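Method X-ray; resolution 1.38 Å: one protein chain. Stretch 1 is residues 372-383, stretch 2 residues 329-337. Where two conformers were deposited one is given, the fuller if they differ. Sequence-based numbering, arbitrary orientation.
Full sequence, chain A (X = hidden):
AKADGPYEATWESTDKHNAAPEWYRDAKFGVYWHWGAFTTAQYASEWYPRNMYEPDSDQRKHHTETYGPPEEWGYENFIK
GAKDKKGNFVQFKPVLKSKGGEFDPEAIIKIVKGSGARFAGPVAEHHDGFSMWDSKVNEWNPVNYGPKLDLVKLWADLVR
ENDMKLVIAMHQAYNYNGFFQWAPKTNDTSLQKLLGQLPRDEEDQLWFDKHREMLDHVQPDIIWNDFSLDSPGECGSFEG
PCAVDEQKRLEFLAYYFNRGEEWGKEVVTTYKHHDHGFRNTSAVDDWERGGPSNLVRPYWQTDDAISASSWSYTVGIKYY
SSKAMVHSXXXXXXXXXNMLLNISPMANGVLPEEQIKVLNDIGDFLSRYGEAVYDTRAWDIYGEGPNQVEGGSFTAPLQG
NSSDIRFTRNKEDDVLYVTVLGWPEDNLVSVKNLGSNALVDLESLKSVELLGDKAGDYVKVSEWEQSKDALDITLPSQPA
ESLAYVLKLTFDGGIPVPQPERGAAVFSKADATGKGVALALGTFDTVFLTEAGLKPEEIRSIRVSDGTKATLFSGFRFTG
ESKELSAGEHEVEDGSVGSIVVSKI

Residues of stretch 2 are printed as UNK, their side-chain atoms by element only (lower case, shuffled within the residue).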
# COMPACT_ATOMS: atom_id res chain seq x y z
N ALA A 372 12.26 7.61 -12.20
CA ALA A 372 10.88 8.05 -12.34
C ALA A 372 9.98 7.60 -11.18
O ALA A 372 8.80 7.96 -11.14
CB ALA A 372 10.30 7.56 -13.67
N VAL A 373 10.52 6.78 -10.28
CA VAL A 373 9.74 6.14 -9.22
C VAL A 373 10.29 6.55 -7.86
O VAL A 373 9.66 7.33 -7.13
CB VAL A 373 9.69 4.61 -9.42
CG1 VAL A 373 8.86 3.96 -8.30
CG2 VAL A 373 9.08 4.27 -10.77
N TYR A 374 11.43 6.00 -7.46
CA TYR A 374 11.99 6.32 -6.15
C TYR A 374 12.21 7.80 -6.01
O TYR A 374 12.62 8.48 -6.97
CB TYR A 374 13.31 5.63 -5.97
CG TYR A 374 13.29 4.13 -6.16
CD1 TYR A 374 12.60 3.29 -5.29
CD2 TYR A 374 14.07 3.54 -7.14
CE1 TYR A 374 12.65 1.90 -5.45
CE2 TYR A 374 14.13 2.18 -7.32
CZ TYR A 374 13.44 1.35 -6.45
OH TYR A 374 13.53 -0.00 -6.61
N ASP A 375 11.97 8.29 -4.81
CA ASP A 375 12.30 9.67 -4.45
C ASP A 375 11.49 10.72 -5.19
O ASP A 375 11.76 11.90 -5.05
CB ASP A 375 13.81 9.97 -4.68
CG ASP A 375 14.73 9.01 -3.94
OD1 ASP A 375 14.32 8.35 -2.98
OD2 ASP A 375 15.89 8.89 -4.37
N THR A 376 10.47 10.32 -5.94
CA THR A 376 9.59 11.26 -6.64
C THR A 376 8.34 11.54 -5.79
O THR A 376 8.13 10.92 -4.75
CB THR A 376 9.12 10.74 -8.03
OG1 THR A 376 8.22 9.61 -7.89
CG2 THR A 376 10.29 10.37 -8.94
N ARG A 377 7.55 12.49 -6.24
CA ARG A 377 6.26 12.78 -5.65
C ARG A 377 5.22 12.88 -6.76
O ARG A 377 5.54 13.15 -7.94
CB ARG A 377 6.30 14.10 -4.87
CG ARG A 377 7.26 14.13 -3.68
CD ARG A 377 6.79 13.19 -2.58
NE ARG A 377 7.66 13.22 -1.40
CZ ARG A 377 8.72 12.45 -1.21
NH1 ARG A 377 9.09 11.52 -2.09
NH2 ARG A 377 9.46 12.57 -0.11
N ALA A 378 3.97 12.72 -6.40
CA ALA A 378 2.88 12.85 -7.33
C ALA A 378 2.81 14.27 -7.86
O ALA A 378 3.17 15.24 -7.17
CB ALA A 378 1.57 12.48 -6.61
N TRP A 379 2.33 14.39 -9.09
CA TRP A 379 2.01 15.68 -9.69
C TRP A 379 0.62 16.08 -9.15
O TRP A 379 0.19 15.52 -8.16
CB TRP A 379 2.01 15.55 -11.20
CG TRP A 379 2.14 16.84 -11.96
CD1 TRP A 379 2.75 17.99 -11.54
CD2 TRP A 379 1.67 17.10 -13.29
NE1 TRP A 379 2.68 18.95 -12.53
CE2 TRP A 379 2.01 18.43 -13.60
CE3 TRP A 379 0.97 16.34 -14.22
CZ2 TRP A 379 1.70 19.01 -14.83
CZ3 TRP A 379 0.67 16.91 -15.46
CH2 TRP A 379 1.04 18.25 -15.73
N ASP A 380 -0.08 17.04 -9.76
CA ASP A 380 -1.45 17.31 -9.32
C ASP A 380 -2.47 16.54 -10.13
O ASP A 380 -3.64 16.54 -9.80
CB ASP A 380 -1.80 18.81 -9.31
CG ASP A 380 -1.00 19.59 -8.25
OD1 ASP A 380 -0.83 19.12 -7.09
OD2 ASP A 380 -0.50 20.67 -8.60
N ILE A 381 -2.02 15.90 -11.21
CA ILE A 381 -2.86 15.04 -12.05
C ILE A 381 -2.11 13.73 -12.18
O ILE A 381 -0.92 13.74 -12.46
CB ILE A 381 -3.07 15.70 -13.43
CG1 ILE A 381 -3.86 17.01 -13.29
CG2 ILE A 381 -3.80 14.72 -14.38
CD1 ILE A 381 -3.84 17.87 -14.55
N TYR A 382 -2.76 12.59 -11.91
CA TYR A 382 -1.99 11.33 -11.82
C TYR A 382 -1.63 10.73 -13.17
O TYR A 382 -0.64 10.01 -13.28
CB TYR A 382 -2.69 10.27 -10.95
CG TYR A 382 -3.91 9.69 -11.55
CD1 TYR A 382 -3.84 8.64 -12.44
CD2 TYR A 382 -5.15 10.21 -11.22
CE1 TYR A 382 -5.01 8.10 -13.00
CE2 TYR A 382 -6.29 9.70 -11.76
CZ TYR A 382 -6.22 8.67 -12.63
OH TYR A 382 -7.39 8.17 -13.16
N GLY A 383 -2.44 10.98 -14.18
CA GLY A 383 -2.28 10.28 -15.45
C GLY A 383 -3.37 10.62 -16.45
O GLY A 383 -4.27 11.43 -16.18
N UNK A 329 2.04 -0.63 -9.88
CA UNK A 329 2.94 0.18 -9.09
C UNK A 329 2.94 1.63 -9.58
O UNK A 329 2.85 2.56 -8.79
c UNK A 329 6.79 -0.21 -8.70
c UNK A 329 5.44 0.44 -8.48
c UNK A 329 4.35 -0.41 -9.15
c UNK A 329 5.15 0.63 -6.99
N UNK A 330 3.09 1.82 -10.90
CA UNK A 330 3.13 3.17 -11.45
C UNK A 330 1.84 3.93 -11.16
O UNK A 330 1.86 5.13 -10.82
c UNK A 330 4.80 2.60 -13.34
c UNK A 330 3.40 3.12 -12.95
c UNK A 330 5.89 3.66 -13.06
c UNK A 330 4.83 2.16 -14.78
N UNK A 331 0.71 3.25 -11.31
CA UNK A 331 -0.57 3.84 -10.98
C UNK A 331 -0.63 4.31 -9.53
O UNK A 331 -1.00 5.44 -9.27
c UNK A 331 -1.68 2.85 -11.32
o UNK A 331 -3.44 4.23 -12.14
o UNK A 331 -3.81 3.18 -10.26
c UNK A 331 -3.05 3.47 -11.22
N UNK A 332 -0.27 3.44 -8.59
CA UNK A 332 -0.36 3.82 -7.18
C UNK A 332 0.57 4.98 -6.85
O UNK A 332 0.18 5.91 -6.15
c UNK A 332 -0.03 2.66 -6.22
c UNK A 332 -2.31 1.51 -6.58
c UNK A 332 -3.08 0.25 -8.58
n UNK A 332 -2.80 1.38 -7.95
n UNK A 332 -3.54 0.30 -9.84
n UNK A 332 -2.85 -0.94 -8.00
c UNK A 332 -0.81 1.33 -6.41
N UNK A 333 1.79 4.94 -7.37
CA UNK A 333 2.76 5.97 -7.08
C UNK A 333 2.30 7.31 -7.65
O UNK A 333 2.48 8.35 -7.01
c UNK A 333 4.14 5.57 -7.59
c UNK A 333 5.10 6.72 -7.58
c UNK A 333 4.69 4.38 -6.80
N UNK A 334 1.70 7.29 -8.83
CA UNK A 334 1.21 8.52 -9.46
C UNK A 334 0.06 9.16 -8.68
O UNK A 334 -0.21 10.37 -8.80
o UNK A 334 -0.51 7.60 -10.98
c UNK A 334 0.75 8.25 -10.90
N UNK A 335 -0.66 8.36 -7.89
CA UNK A 335 -1.81 8.83 -7.11
C UNK A 335 -1.46 9.16 -5.66
O UNK A 335 -2.38 9.35 -4.85
c UNK A 335 -3.60 7.63 -8.51
c UNK A 335 -5.27 6.24 -9.83
c UNK A 335 -4.43 6.37 -8.55
c UNK A 335 -2.92 7.78 -7.17
n UNK A 335 -5.93 4.90 -9.90
N UNK A 336 -0.16 9.25 -5.36
CA UNK A 336 0.38 9.71 -4.06
C UNK A 336 0.43 8.62 -3.01
O UNK A 336 0.29 8.91 -1.80
o UNK A 336 1.56 11.93 -2.47
c UNK A 336 -0.35 10.98 -3.57
n UNK A 336 -0.43 12.06 -1.43
c UNK A 336 0.36 11.68 -2.44
N UNK A 337 0.69 7.39 -3.45
CA UNK A 337 0.81 6.25 -2.55
C UNK A 337 2.03 5.38 -2.76
O UNK A 337 2.76 5.53 -3.74
O HOH W 1 1.19 12.15 -10.32
O HOH W 2 3.78 11.20 -3.93

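Position 329 lies in a helix that begins earlier in the chain. It carries four carbons, forked at the second, and no polar atom: leucine. Leu329 points its CB toward stretch 1 without touching it, and its apolar fork suits a buried place.

Position 330 again has four carbons, and one tip carbon lies near Val373. The fork is at the second carbon, where isoleucine would fork at the first, so this too is leucine. The CB of Leu330 points sideways, but the fork carries CD2 to 4.0 Å from Val373 CG2, a purely apolar contact.

At position 331 two carbons end in two oxygens and no nitrogen, one oxygen lying near the Tyr382 ring; this is the carboxylate of aspartate. Asp331 OD1 comes within 4.3 Å of Tyr382 CE1.

Position 332 has three carbons, a nitrogen, and a carbon bearing two more nitrogens: a guanidinium, hence arginine. Arg332 is out of reach of stretch 1 and instead forms a salt bridge with its neighbour, NH1 standing 2.9 Å from Asp331 OD2.

Position 333 has one carbon carrying two others, which lie near Val373 and Thr376; this compact branch is valine. Val333 points toward stretch 1, its CG2 4.5 Å from Val373 CG1 and its CG1 4.3 Å from Thr376 OG1, and its apolar branches suit this buried place.

Position 334 holds one carbon and one oxygen, packed against Tyr382: serine. Ser334 CB is 3.3 Å from Tyr382 O, while OG donates back to Asp331 O at 2.8 Å, satisfying the hydroxyl within the helix.

Position 335, the first to leave helical phi/psi, has four carbons in a row ending in nitrogen, the chain crossing the Tyr382 ring: lysine. Lys335 NZ also forms a salt bridge with Asp331 OD2 at 2.8 Å, so that one carboxylate gathers two cations.

Position 336 has two carbons, the second with one oxygen and one nitrogen, and its CB sits 3.9 Å from Ala378 CB: asparagine. Asn336 adopts positive phi, which asparagine tolerates comparatively well.

Position 337 has no side-chain atoms and is glycine. Gly337 does not touch stretch 1, and its phi/psi does not itself demand glycine; its N bonds to Arg332 O at 3.1 Å.

The contact has no direct hydrogen bond. Ala378 CB rests on the helix end, 3.5 Å from Ser334 O. Elsewhere, Val373 packs on apolar side chains, and Lys335 covers one face of the Tyr382 ring, CE 3.7 Å from its centroid (CH-pi) and NZ 4.9 Å (cation-pi). Two waters supply polar links: water 1 joins Ser334 O to Trp379 N, and water 2 joins Asn336 OD1 to Ala378 N.

Stretch 2 (329-337) LLDRVSKNG
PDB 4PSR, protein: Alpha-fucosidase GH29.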